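Local coordinates for choline binding protein A (Lactobacillus salivarius str. Ren, PDB 5GT1), which is probably a cell-surface protein linked to adhesion to intestinal epithelial cells, represented here by its zinc-binding domain of the M23 peptidase family, at residues A[26-31]-A[134-139]; A[38-43]-A[49-54]; A[70-75]-A[105-110]; A[80-85]-A[145-150]; A[93-98]-A[126-131]. All blocks are in the same frame, centred on the assembly; numbering follows the deposited sequence.

Interactions 1, 3 and 5 lie next to one another, with centres of neighbours about 7 to 11 Å apart, where the large antiparallel sheet meets the two-stranded pair 71-73 and 127-130. The sheet contributes strand 135-141 to interaction 1, strand 101-108 to interaction 3 and strand 92-96 to interaction 5. Interaction 4 sets helix 146-151 against strand 78-86, and its centre is about 12 Å from that of interaction 5. Interaction 2, complete before interaction 3 opens, joins two loops at the zinc site; interactions 2, 3 and 5 all nest inside the loop closed by interaction 1. On strand 135-141 Leu136 faces the apolar contacts and His137 the zinc, which His57 and Asp61 also bind.

Interaction 1. Residues A[26-31]-A[134-139]; sequences GWPFPS and SHLHLG. With ZN (zinc ion), chain B.
Leu136 reaches across to Pro28 and Phe29 with a single methyl, CD2. Followed outward, its CB leaves strand 135-141 on the side of the N-terminal loop, and CG stands anti to the backbone N (chi1 163°), which directs the fork at the end of the chain toward that loop. Of the two methyls, CD1 turns toward Ala107 of strand 101-108. The other, CD2, lies 3.7 Å from Pro28 CB and 3.9 Å from Pro28 CG, along one side of the proline ring. The same CD2 approaches Phe29 CE2 at 3.8 Å, at a slant to the aromatic ring. One methyl is therefore held between two residues of the loop, and the contact is wholly apolar and buried.

The next residue, His137, points to the other side of the strand, where ND1 binds the zinc ion at 2.1 Å. His135 NE2 is 2.9 Å from water 1, itself a zinc ligand, and ND1 pairs with Ser134 OG in the ring plane. His135 and His137 form the HxH signature of M23 peptidases. Strand 135-141 runs between strands 56-63 and 101-108; Phe62 of the former also touches Pro28 and Phe29, while helix 163-173 packs on Leu138.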
# COMPACT_ATOMS: atom_id res chain seq x y z
N GLY A 26 11.26 3.29 0.34
CA GLY A 26 10.94 4.67 -0.04
C GLY A 26 9.45 4.92 0.18
O GLY A 26 8.67 3.98 0.32
N TRP A 27 9.06 6.19 0.23
CA TRP A 27 7.64 6.55 0.30
C TRP A 27 7.01 6.54 -1.09
O TRP A 27 7.72 6.69 -2.10
CB TRP A 27 7.49 7.93 0.94
CG TRP A 27 7.97 7.93 2.36
CD1 TRP A 27 9.18 8.41 2.85
CD2 TRP A 27 7.28 7.36 3.50
NE1 TRP A 27 9.27 8.21 4.22
CE2 TRP A 27 8.16 7.57 4.67
CE3 TRP A 27 6.06 6.71 3.69
CZ2 TRP A 27 7.81 7.14 5.94
CZ3 TRP A 27 5.72 6.28 4.98
CH2 TRP A 27 6.57 6.50 6.08
N PRO A 28 5.69 6.34 -1.17
CA PRO A 28 5.06 6.28 -2.50
C PRO A 28 4.97 7.63 -3.22
O PRO A 28 4.86 7.66 -4.45
CB PRO A 28 3.67 5.71 -2.20
CG PRO A 28 3.40 6.05 -0.79
CD PRO A 28 4.75 6.04 -0.09
N PHE A 29 5.02 8.73 -2.47
CA PHE A 29 5.01 10.08 -3.06
C PHE A 29 6.21 10.81 -2.45
O PHE A 29 6.09 11.45 -1.41
CB PHE A 29 3.67 10.79 -2.79
CG PHE A 29 2.47 9.99 -3.27
CD1 PHE A 29 2.08 10.04 -4.62
CD2 PHE A 29 1.78 9.16 -2.39
CE1 PHE A 29 1.00 9.27 -5.06
CE2 PHE A 29 0.70 8.40 -2.83
CZ PHE A 29 0.32 8.46 -4.17
N PRO A 30 7.39 10.65 -3.07
CA PRO A 30 8.64 10.97 -2.36
C PRO A 30 8.91 12.46 -2.10
O PRO A 30 9.76 12.79 -1.26
CB PRO A 30 9.71 10.33 -3.26
CG PRO A 30 8.99 9.19 -3.91
CD PRO A 30 7.68 9.86 -4.28
N SER A 31 8.17 13.34 -2.77
CA SER A 31 8.25 14.79 -2.51
C SER A 31 7.63 15.22 -1.18
O SER A 31 7.90 16.31 -0.66
CB SER A 31 7.50 15.54 -3.60
OG SER A 31 6.16 15.81 -3.17
N SER A 134 -9.08 9.81 -4.74
CA SER A 134 -8.74 10.60 -3.57
C SER A 134 -7.59 10.02 -2.73
O SER A 134 -7.03 10.72 -1.90
CB SER A 134 -9.96 10.79 -2.68
OG SER A 134 -10.37 9.54 -2.17
N HIS A 135 -7.27 8.73 -2.90
CA HIS A 135 -6.18 8.12 -2.10
C HIS A 135 -5.64 6.83 -2.61
O HIS A 135 -6.30 6.10 -3.37
CB HIS A 135 -6.60 7.92 -0.64
CG HIS A 135 -7.63 6.83 -0.46
ND1 HIS A 135 -8.89 6.95 -0.94
CD2 HIS A 135 -7.55 5.58 0.15
CE1 HIS A 135 -9.58 5.83 -0.64
NE2 HIS A 135 -8.76 4.99 0.03
N LEU A 136 -4.40 6.57 -2.21
CA LEU A 136 -3.78 5.27 -2.31
C LEU A 136 -3.90 4.64 -0.94
O LEU A 136 -3.65 5.29 0.07
CB LEU A 136 -2.29 5.43 -2.66
CG LEU A 136 -1.38 4.21 -2.41
CD1 LEU A 136 -1.63 3.14 -3.46
CD2 LEU A 136 0.09 4.63 -2.40
N HIS A 137 -4.29 3.36 -0.91
CA HIS A 137 -4.15 2.54 0.29
C HIS A 137 -3.04 1.54 0.04
O HIS A 137 -3.06 0.77 -0.95
CB HIS A 137 -5.49 1.85 0.61
CG HIS A 137 -5.42 0.78 1.67
ND1 HIS A 137 -6.08 0.88 2.85
CD2 HIS A 137 -4.80 -0.48 1.68
CE1 HIS A 137 -5.87 -0.24 3.58
NE2 HIS A 137 -5.09 -1.07 2.86
N LEU A 138 -2.05 1.54 0.94
CA LEU A 138 -0.93 0.61 0.88
C LEU A 138 -1.07 -0.41 2.01
O LEU A 138 -1.24 -0.03 3.16
CB LEU A 138 0.40 1.35 1.01
CG LEU A 138 1.67 0.49 1.09
CD1 LEU A 138 1.94 -0.29 -0.20
CD2 LEU A 138 2.86 1.39 1.43
N GLY A 139 -1.02 -1.69 1.66
CA GLY A 139 -1.05 -2.76 2.66
C GLY A 139 0.21 -3.60 2.55
O GLY A 139 0.72 -3.82 1.45
ZN ZN B . -7.36 2.31 3.61
O HOH W 1 -8.50 2.73 1.85
O HOH W 2 -9.03 0.75 3.75
O HOH W 3 -9.50 3.58 4.01

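Interaction 2. Residues A[38-43]-A[49-54]; sequences SGAQLF and GEFRMN
Arg52 brings its guanidinium to Ala40 through a chain extended from CG to NE, with CG anti to the carbonyl carbon (chi1 -64°), whereas Phe51 CG sits between its backbone N and carbonyl carbon (chi1 70°), folding the ring over the arginine. NH1 and NH2 both donate end-on to Ala40 O, at 2.9 Å from NH1 and 3.0 Å from NH2. The two bonds differ: NH1 arrives in the carbonyl plane on a lone pair, while NH2 comes from 45° above it. Both are bent at the hydrogen, as expected when two donors share one oxygen. Phe51 CZ lies 3.6 Å above one guanidinium face, over its centre, and Phe51 CE2 is 4.0 Å from Ala40 CB, which meets the ring edge. Ring and oxygen fix the rotation of the charged group. A leucine at Arg52 would probably leave Ala40 O without these two donors and the Phe51 ring without the flat group it covers.

Arg52 closes a type I turn that begins at Gly49. The contact joins the loops flanking strand 44-45 beside strand 56-63, whose His57 touches Arg52 and whose Asp61 forms a long, weak ion pair with NH2; both bind zinc.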
# COMPACT_ATOMS: atom_id res chain seq x y z
N SER A 38 -4.21 11.48 9.09
CA SER A 38 -5.30 11.63 10.03
C SER A 38 -5.53 10.30 10.76
O SER A 38 -5.00 9.26 10.34
CB SER A 38 -6.57 12.04 9.29
OG SER A 38 -7.03 10.93 8.54
N GLY A 39 -6.32 10.33 11.83
CA GLY A 39 -6.61 9.11 12.60
C GLY A 39 -7.15 7.99 11.72
O GLY A 39 -6.72 6.84 11.84
N ALA A 40 -8.05 8.34 10.80
CA ALA A 40 -8.68 7.39 9.87
C ALA A 40 -7.69 6.76 8.87
O ALA A 40 -7.81 5.58 8.51
CB ALA A 40 -9.86 8.03 9.15
N GLN A 41 -6.69 7.55 8.45
CA GLN A 41 -5.72 7.07 7.48
C GLN A 41 -4.67 6.10 8.04
O GLN A 41 -4.11 5.29 7.30
CB GLN A 41 -5.01 8.25 6.84
CG GLN A 41 -5.93 9.07 5.95
CD GLN A 41 -5.26 10.33 5.46
OE1 GLN A 41 -4.54 10.99 6.21
NE2 GLN A 41 -5.49 10.66 4.20
N LEU A 42 -4.40 6.20 9.34
CA LEU A 42 -3.34 5.40 9.95
C LEU A 42 -3.68 3.91 9.99
O LEU A 42 -4.86 3.54 9.95
CB LEU A 42 -3.08 5.88 11.38
CG LEU A 42 -2.40 7.25 11.54
CD1 LEU A 42 -2.50 7.67 12.99
CD2 LEU A 42 -0.94 7.18 11.10
N PHE A 43 -2.65 3.08 10.07
CA PHE A 43 -2.82 1.65 10.26
C PHE A 43 -3.33 1.33 11.68
O PHE A 43 -2.98 2.05 12.64
CB PHE A 43 -1.50 0.91 10.00
CG PHE A 43 -1.55 -0.55 10.35
CD1 PHE A 43 -1.95 -1.49 9.39
CD2 PHE A 43 -1.25 -0.99 11.65
CE1 PHE A 43 -2.03 -2.84 9.72
CE2 PHE A 43 -1.34 -2.34 11.97
CZ PHE A 43 -1.71 -3.26 11.01
N GLY A 49 -11.15 5.95 13.17
CA GLY A 49 -11.31 4.74 12.37
C GLY A 49 -12.47 3.85 12.78
O GLY A 49 -12.58 2.71 12.30
N GLU A 50 -13.35 4.36 13.64
CA GLU A 50 -14.43 3.55 14.22
C GLU A 50 -15.47 3.12 13.21
O GLU A 50 -16.19 2.16 13.43
CB GLU A 50 -15.13 4.27 15.38
CG GLU A 50 -14.24 4.58 16.57
CD GLU A 50 -13.51 5.91 16.43
OE1 GLU A 50 -13.66 6.58 15.37
OE2 GLU A 50 -12.78 6.28 17.38
N PHE A 51 -15.54 3.84 12.09
CA PHE A 51 -16.50 3.52 11.02
C PHE A 51 -16.21 2.19 10.30
O PHE A 51 -17.09 1.64 9.65
CB PHE A 51 -16.61 4.67 10.01
CG PHE A 51 -15.37 4.86 9.15
CD1 PHE A 51 -15.29 4.29 7.88
CD2 PHE A 51 -14.30 5.61 9.62
CE1 PHE A 51 -14.16 4.47 7.09
CE2 PHE A 51 -13.16 5.79 8.83
CZ PHE A 51 -13.10 5.22 7.56
N ARG A 52 -14.97 1.69 10.41
CA ARG A 52 -14.60 0.41 9.78
C ARG A 52 -14.95 -0.77 10.69
O ARG A 52 -15.01 -0.61 11.90
CB ARG A 52 -13.10 0.38 9.47
CG ARG A 52 -12.64 1.40 8.45
CD ARG A 52 -11.18 1.19 8.09
NE ARG A 52 -10.69 2.22 7.17
CZ ARG A 52 -10.04 3.33 7.55
NH1 ARG A 52 -9.82 3.58 8.84
NH2 ARG A 52 -9.64 4.20 6.63
N MET A 53 -15.17 -1.94 10.08
CA MET A 53 -15.45 -3.18 10.82
C MET A 53 -14.35 -3.43 11.82
O MET A 53 -13.15 -3.36 11.48
CB MET A 53 -15.53 -4.38 9.88
CG MET A 53 -16.89 -4.64 9.24
SD MET A 53 -16.84 -6.13 8.21
CE MET A 53 -16.63 -7.42 9.44
N ASN A 54 -14.76 -3.71 13.06
CA ASN A 54 -13.85 -3.88 14.19
C ASN A 54 -12.96 -2.67 14.47
O ASN A 54 -12.00 -2.77 15.23
CB ASN A 54 -12.98 -5.14 14.02
CG ASN A 54 -13.79 -6.37 13.66
OD1 ASN A 54 -13.38 -7.18 12.82
ND2 ASN A 54 -14.95 -6.53 14.30

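Interaction 3. Residues A[70-75]-A[105-110]; sequences SAVHAV and QEAFSN. With ACT (acetate ion), chain C.
Val72 on strand 71-73 and Ala107, at the corner where the chain turns at 106 and 107, are the closest backbone approach, with their CA atoms 8.4 Å apart, so that side chains alone bridge the distance. Glu106 makes the corner with a positive phi (66°). Val72 does the touching through CG2, which stands anti to the carbonyl carbon; it lies 3.9 Å from Phe108 CE1, meeting the ring obliquely, and 4.4 Å from Ala107 CB. That alanine methyl in turn sits 3.7 Å above the centre of one face of the Phe108 ring, so methyl, ring and valine branch interlock in a buried apolar patch.

On the polar side of the corner, Gln105 NE2 donates to Glu106 OE2 at 2.9 Å, nearly straight at the hydrogen and on the anti side of the carboxylate. The other oxygen of Glu106 bonds weakly to His135. Behind Val72, Ser70 N and Ala71 N both donate to OXT of an acetate, probably from the crystallisation liquor. His73 ND1 is bonded to Pro28 O, and an alanine at His73 would probably cost that carbonyl its imidazole partner, leaving the loop tied here by the backbone bond from His73 N.

The arrangement is a packing of the small antiparallel pair 71-73 and 127-130 over the end of strand 101-108 in the M23 peptidase domain, with the side chain of Ala107 about 11 Å from the zinc ion.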
# COMPACT_ATOMS: atom_id res chain seq x y z
N SER A 70 1.16 12.47 -8.53
CA SER A 70 0.44 11.68 -9.51
C SER A 70 0.99 10.26 -9.56
O SER A 70 0.26 9.30 -9.30
CB SER A 70 0.51 12.36 -10.88
OG SER A 70 -0.28 11.63 -11.82
N ALA A 71 2.28 10.11 -9.88
CA ALA A 71 2.90 8.80 -9.96
C ALA A 71 2.98 8.16 -8.57
O ALA A 71 3.39 8.81 -7.60
CB ALA A 71 4.29 8.91 -10.57
N VAL A 72 2.57 6.89 -8.49
CA VAL A 72 2.70 6.09 -7.27
C VAL A 72 4.01 5.31 -7.38
O VAL A 72 4.15 4.47 -8.27
CB VAL A 72 1.53 5.10 -7.11
CG1 VAL A 72 1.76 4.19 -5.90
CG2 VAL A 72 0.20 5.87 -6.98
N HIS A 73 4.95 5.60 -6.48
CA HIS A 73 6.30 4.99 -6.51
C HIS A 73 6.36 3.79 -5.62
O HIS A 73 5.88 3.83 -4.48
CB HIS A 73 7.35 6.01 -6.07
CG HIS A 73 7.56 7.14 -7.05
ND1 HIS A 73 6.75 8.23 -7.09
CD2 HIS A 73 8.51 7.32 -8.05
CE1 HIS A 73 7.17 9.07 -8.07
NE2 HIS A 73 8.24 8.52 -8.66
N ALA A 74 6.97 2.70 -6.10
CA ALA A 74 7.07 1.47 -5.33
C ALA A 74 7.86 1.75 -4.06
O ALA A 74 8.89 2.44 -4.10
CB ALA A 74 7.74 0.38 -6.15
N VAL A 75 7.37 1.22 -2.94
CA VAL A 75 7.99 1.49 -1.63
C VAL A 75 9.16 0.53 -1.36
O VAL A 75 9.92 0.74 -0.42
CB VAL A 75 6.97 1.43 -0.46
CG1 VAL A 75 5.83 2.42 -0.70
CG2 VAL A 75 6.42 0.02 -0.24
N GLN A 105 -3.62 -0.29 -3.61
CA GLN A 105 -5.03 -0.37 -3.99
C GLN A 105 -5.71 1.00 -3.93
O GLN A 105 -5.13 1.96 -3.39
CB GLN A 105 -5.76 -1.38 -3.08
CG GLN A 105 -5.92 -0.87 -1.65
CD GLN A 105 -6.47 -1.92 -0.71
OE1 GLN A 105 -5.91 -3.01 -0.60
NE2 GLN A 105 -7.56 -1.58 -0.01
N GLU A 106 -6.91 1.08 -4.50
CA GLU A 106 -7.80 2.25 -4.46
C GLU A 106 -7.34 3.52 -5.17
O GLU A 106 -8.14 4.45 -5.38
CB GLU A 106 -8.24 2.53 -3.03
CG GLU A 106 -9.06 1.38 -2.46
CD GLU A 106 -9.43 1.62 -1.03
OE1 GLU A 106 -10.36 2.44 -0.79
OE2 GLU A 106 -8.77 1.02 -0.16
N ALA A 107 -6.07 3.57 -5.57
CA ALA A 107 -5.50 4.75 -6.23
C ALA A 107 -5.91 4.88 -7.70
O ALA A 107 -5.77 5.95 -8.28
CB ALA A 107 -3.98 4.70 -6.14
N PHE A 108 -6.34 3.78 -8.31
CA PHE A 108 -6.45 3.70 -9.77
C PHE A 108 -7.91 3.49 -10.18
O PHE A 108 -8.50 2.44 -9.90
CB PHE A 108 -5.54 2.58 -10.30
CG PHE A 108 -4.20 2.49 -9.58
CD1 PHE A 108 -3.23 3.47 -9.76
CD2 PHE A 108 -3.92 1.42 -8.71
CE1 PHE A 108 -2.01 3.40 -9.09
CE2 PHE A 108 -2.69 1.34 -8.05
CZ PHE A 108 -1.74 2.33 -8.24
N SER A 109 -8.51 4.51 -10.81
CA SER A 109 -9.94 4.46 -11.17
C SER A 109 -10.20 3.42 -12.27
O SER A 109 -11.32 2.97 -12.44
CB SER A 109 -10.46 5.83 -11.60
OG SER A 109 -9.93 6.20 -12.87
N ASN A 110 -9.15 3.04 -12.99
CA ASN A 110 -9.22 1.96 -13.97
C ASN A 110 -7.85 1.36 -14.20
O ASN A 110 -6.83 2.00 -13.90
CB ASN A 110 -9.82 2.44 -15.28
CG ASN A 110 -8.90 3.37 -16.01
OD1 ASN A 110 -8.25 2.97 -16.98
ND2 ASN A 110 -8.81 4.62 -15.54
C ACT C . 4.96 11.90 -8.27
O ACT C . 6.15 11.70 -8.61
OXT ACT C . 4.20 12.59 -8.98
CH3 ACT C . 4.39 11.26 -7.05

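Interaction 4. Residues A[80-85]-A[145-150]; sequences VTQIGY and NVMKAI
Gln82 meets Val146 and Met147 of helix 146-151 with the amide at its end, and all the direct contacts are between amide and methyl groups. Its CG lies anti to the backbone N (chi1 -167°) and the chain continues extended, so the side chain carries its amide about halfway across the 9.2 Å between the CA atoms of Gln82 and Val146. OE1 comes 3.7 Å from Val146 CG1, with the two side chains approaching from opposite directions. NE2 is 3.3 Å from Met147 CE, a close approach for a methyl; the methionine crosses the glutamine at about a right angle, its chain bent at chi2 (-58°) to bring CE there.

Hydrogen bonds serve each side separately. Gln82 NE2 has a weak bond to Tyr92 OH, and Tyr92 also touches Met147. In the backbone, Thr81 and Gln82 both face Val94 in a classic beta bulge of strand 78-86. On the helix, Asn145 is the N-cap: its OD1 accepts from Lys148 N at 3.2 Å, the donor lying well above the carbonyl plane. Ile150 N continues the helix by donating to Val146 O at 2.7 Å.

A polar group thus rests against aliphatic ones, held by van der Waals contact with the helix while its weak polar bond goes to a neighbouring strand. Here the fit rests on the shapes of amide and methyl groups, with directed bonds on each partner's own side.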
# COMPACT_ATOMS: atom_id res chain seq x y z
N VAL A 80 5.88 -8.08 -9.60
CA VAL A 80 4.43 -7.94 -9.68
C VAL A 80 3.83 -9.34 -9.87
O VAL A 80 4.14 -10.02 -10.85
CB VAL A 80 4.02 -6.98 -10.81
CG1 VAL A 80 2.50 -6.86 -10.91
CG2 VAL A 80 4.67 -5.61 -10.62
N THR A 81 2.98 -9.76 -8.94
CA THR A 81 2.39 -11.10 -8.99
C THR A 81 0.95 -11.07 -9.46
O THR A 81 0.45 -12.05 -10.03
CB THR A 81 2.46 -11.82 -7.62
OG1 THR A 81 1.87 -11.00 -6.60
CG2 THR A 81 3.89 -12.11 -7.24
N GLN A 82 0.27 -9.96 -9.24
CA GLN A 82 -1.15 -9.90 -9.49
C GLN A 82 -1.63 -8.49 -9.73
O GLN A 82 -1.20 -7.54 -9.06
CB GLN A 82 -1.89 -10.52 -8.29
CG GLN A 82 -3.36 -10.82 -8.52
CD GLN A 82 -3.98 -11.51 -7.32
OE1 GLN A 82 -3.50 -12.55 -6.86
NE2 GLN A 82 -5.05 -10.92 -6.80
N ILE A 83 -2.50 -8.34 -10.73
CA ILE A 83 -3.23 -7.10 -10.94
C ILE A 83 -4.68 -7.54 -11.07
O ILE A 83 -5.00 -8.37 -11.94
CB ILE A 83 -2.75 -6.36 -12.22
CG1 ILE A 83 -1.25 -5.99 -12.10
CG2 ILE A 83 -3.61 -5.13 -12.49
CD1 ILE A 83 -0.65 -5.39 -13.36
N GLY A 84 -5.54 -6.98 -10.22
CA GLY A 84 -6.95 -7.36 -10.26
C GLY A 84 -7.92 -6.28 -9.84
O GLY A 84 -7.54 -5.13 -9.59
N TYR A 85 -9.18 -6.67 -9.76
CA TYR A 85 -10.24 -5.79 -9.31
C TYR A 85 -11.10 -6.52 -8.27
O TYR A 85 -11.65 -7.59 -8.57
CB TYR A 85 -11.14 -5.33 -10.47
CG TYR A 85 -12.29 -4.48 -9.98
CD1 TYR A 85 -12.12 -3.11 -9.81
CD2 TYR A 85 -13.52 -5.06 -9.61
CE1 TYR A 85 -13.15 -2.33 -9.32
CE2 TYR A 85 -14.54 -4.28 -9.10
CZ TYR A 85 -14.36 -2.92 -8.96
OH TYR A 85 -15.37 -2.12 -8.47
N ASN A 145 -0.26 -15.81 0.43
CA ASN A 145 -1.57 -15.93 -0.21
C ASN A 145 -2.31 -14.63 0.02
O ASN A 145 -2.84 -14.40 1.11
CB ASN A 145 -2.33 -17.11 0.41
CG ASN A 145 -3.70 -17.34 -0.21
OD1 ASN A 145 -4.25 -16.50 -0.92
ND2 ASN A 145 -4.26 -18.52 0.05
N VAL A 146 -2.36 -13.77 -1.00
CA VAL A 146 -2.93 -12.43 -0.83
C VAL A 146 -4.44 -12.47 -0.52
O VAL A 146 -4.94 -11.69 0.29
CB VAL A 146 -2.59 -11.48 -2.03
CG1 VAL A 146 -3.50 -11.73 -3.22
CG2 VAL A 146 -2.72 -10.03 -1.60
N MET A 147 -5.15 -13.40 -1.15
CA MET A 147 -6.59 -13.53 -0.92
C MET A 147 -6.89 -13.88 0.53
O MET A 147 -7.86 -13.37 1.11
CB MET A 147 -7.21 -14.54 -1.89
CG MET A 147 -7.28 -14.02 -3.31
SD MET A 147 -8.22 -12.48 -3.48
CE MET A 147 -7.71 -12.06 -5.14
N LYS A 148 -6.07 -14.75 1.11
CA LYS A 148 -6.21 -15.10 2.52
C LYS A 148 -5.96 -13.85 3.40
O LYS A 148 -6.75 -13.55 4.31
CB LYS A 148 -5.28 -16.26 2.89
CG LYS A 148 -5.55 -16.84 4.27
N ALA A 149 -4.91 -13.10 3.10
CA ALA A 149 -4.67 -11.84 3.80
C ALA A 149 -5.87 -10.91 3.65
O ALA A 149 -6.35 -10.32 4.63
CB ALA A 149 -3.38 -11.18 3.32
N ILE A 150 -6.40 -10.81 2.44
CA ILE A 150 -7.57 -9.95 2.20
C ILE A 150 -8.82 -10.43 2.98
O ILE A 150 -9.62 -9.62 3.46
CB ILE A 150 -7.83 -9.75 0.69
CG1 ILE A 150 -6.66 -8.97 0.06
CG2 ILE A 150 -9.11 -8.95 0.48
CD1 ILE A 150 -6.59 -9.06 -1.45

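Interaction 5. Residues A[93-98]-A[126-131]; sequences VVVRSD and DVIGYR
Ile128 lays its CG2 methyl against Val93, and its CD1 extends toward Val95. The tightest approach is from Ile128 CG2 to Val93 CG2, at 3.8 Å; the same methyl stands 4.0 Å from Val93 CB and 4.1 Å from Val93 CG1, so it rests over the fork of the valine, the two side chains meeting at a slant. Ile128 CD1 makes a looser contact, 4.3 Å from Val95 CG2. The isoleucine places these branches by having CG1 anti to the carbonyl carbon (chi1 -61°), while CG2 takes the position anti to the backbone N. One side chain therefore spans two valines that alternate onto the same face of their strand, and all three residues are buried.

The second shell sets both partners by backbone pairing. Val93 bonds to Tyr104 and Val95 to Phe102 on strand 101-108, whereas Val94, with its side chain on the other face, pairs with Thr81 and Gln82. Ile128 and the following Gly129 both bond to Val72 of strand 71-73. Farther along, Arg131 forms a cation-pi contact with Phe29 and gives NH2 hydrogen bonds to His67 O and Gly69 O, tying down the end of the segment.

Strand 92-96 lies between strands 78-86 and 101-108 in the large antiparallel sheet. Val80 of strand 78-86 touches both valines, and strand 127-130, paired with 71-73, covers that same face through Ile128.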
# COMPACT_ATOMS: atom_id res chain seq x y z
N VAL A 93 -2.64 -3.62 -7.31
CA VAL A 93 -1.43 -4.27 -7.77
C VAL A 93 -0.77 -4.92 -6.57
O VAL A 93 -0.66 -4.29 -5.51
CB VAL A 93 -0.44 -3.23 -8.35
CG1 VAL A 93 0.82 -3.90 -8.86
CG2 VAL A 93 -1.12 -2.43 -9.44
N VAL A 94 -0.36 -6.18 -6.73
CA VAL A 94 0.35 -6.93 -5.69
C VAL A 94 1.81 -7.14 -6.14
O VAL A 94 2.08 -7.62 -7.25
CB VAL A 94 -0.33 -8.29 -5.40
CG1 VAL A 94 0.37 -9.03 -4.25
CG2 VAL A 94 -1.81 -8.07 -5.08
N VAL A 95 2.74 -6.74 -5.27
CA VAL A 95 4.17 -6.92 -5.49
C VAL A 95 4.71 -7.79 -4.35
O VAL A 95 4.42 -7.53 -3.18
CB VAL A 95 4.92 -5.57 -5.52
CG1 VAL A 95 6.42 -5.78 -5.66
CG2 VAL A 95 4.41 -4.68 -6.65
N ARG A 96 5.48 -8.82 -4.70
CA ARG A 96 6.04 -9.74 -3.70
C ARG A 96 7.55 -9.63 -3.70
O ARG A 96 8.16 -9.74 -4.75
CB ARG A 96 5.62 -11.19 -3.98
CG ARG A 96 6.28 -12.22 -3.07
CD ARG A 96 5.64 -12.29 -1.69
NE ARG A 96 6.51 -12.98 -0.73
CZ ARG A 96 6.28 -13.06 0.59
NH1 ARG A 96 5.21 -12.50 1.14
NH2 ARG A 96 7.15 -13.72 1.36
N SER A 97 8.13 -9.38 -2.53
CA SER A 97 9.58 -9.43 -2.36
C SER A 97 9.94 -10.73 -1.63
O SER A 97 9.10 -11.62 -1.50
CB SER A 97 10.08 -8.21 -1.58
OG SER A 97 9.63 -8.24 -0.23
N ASP A 98 11.17 -10.86 -1.13
CA ASP A 98 11.56 -12.09 -0.44
C ASP A 98 10.72 -12.34 0.81
O ASP A 98 10.32 -13.47 1.10
CB ASP A 98 13.04 -12.07 -0.09
CG ASP A 98 13.91 -12.58 -1.23
OD1 ASP A 98 15.00 -11.99 -1.48
OD2 ASP A 98 13.50 -13.57 -1.89
N ASP A 126 10.28 2.74 -8.65
CA ASP A 126 9.60 2.49 -9.94
C ASP A 126 8.11 2.86 -9.87
O ASP A 126 7.44 2.62 -8.86
CB ASP A 126 9.73 1.03 -10.40
CG ASP A 126 11.14 0.66 -10.88
OD1 ASP A 126 12.03 1.54 -10.97
OD2 ASP A 126 11.36 -0.53 -11.17
N VAL A 127 7.57 3.43 -10.95
CA VAL A 127 6.17 3.86 -10.92
C VAL A 127 5.23 2.66 -11.06
O VAL A 127 5.30 1.91 -12.05
CB VAL A 127 5.89 4.93 -12.00
CG1 VAL A 127 4.40 5.31 -12.02
CG2 VAL A 127 6.73 6.18 -11.72
N ILE A 128 4.37 2.47 -10.07
CA ILE A 128 3.34 1.42 -10.11
C ILE A 128 2.20 1.82 -11.06
O ILE A 128 1.66 1.00 -11.83
CB ILE A 128 2.75 1.16 -8.70
CG1 ILE A 128 3.86 0.70 -7.73
CG2 ILE A 128 1.58 0.17 -8.75
CD1 ILE A 128 4.54 -0.59 -8.12
N GLY A 129 1.85 3.10 -11.00
CA GLY A 129 0.78 3.65 -11.79
C GLY A 129 0.51 5.06 -11.32
O GLY A 129 1.31 5.63 -10.56
N TYR A 130 -0.63 5.61 -11.76
CA TYR A 130 -0.97 7.02 -11.51
C TYR A 130 -2.25 7.10 -10.70
O TYR A 130 -3.27 6.55 -11.09
CB TYR A 130 -1.07 7.79 -12.84
CG TYR A 130 0.29 7.86 -13.49
CD1 TYR A 130 1.11 8.94 -13.27
CD2 TYR A 130 0.78 6.77 -14.25
CE1 TYR A 130 2.40 8.99 -13.81
CE2 TYR A 130 2.06 6.82 -14.80
CZ TYR A 130 2.85 7.93 -14.57
OH TYR A 130 4.11 7.99 -15.10
N ARG A 131 -2.19 7.78 -9.56
CA ARG A 131 -3.36 7.93 -8.70
C ARG A 131 -4.27 9.00 -9.30
O ARG A 131 -3.86 10.13 -9.51
CB ARG A 131 -2.96 8.34 -7.27
CG ARG A 131 -4.14 8.54 -6.33
CD ARG A 131 -3.70 9.10 -4.97
NE ARG A 131 -2.88 10.32 -5.09
CZ ARG A 131 -2.16 10.87 -4.11
NH1 ARG A 131 -2.15 10.34 -2.88
NH2 ARG A 131 -1.45 11.96 -4.35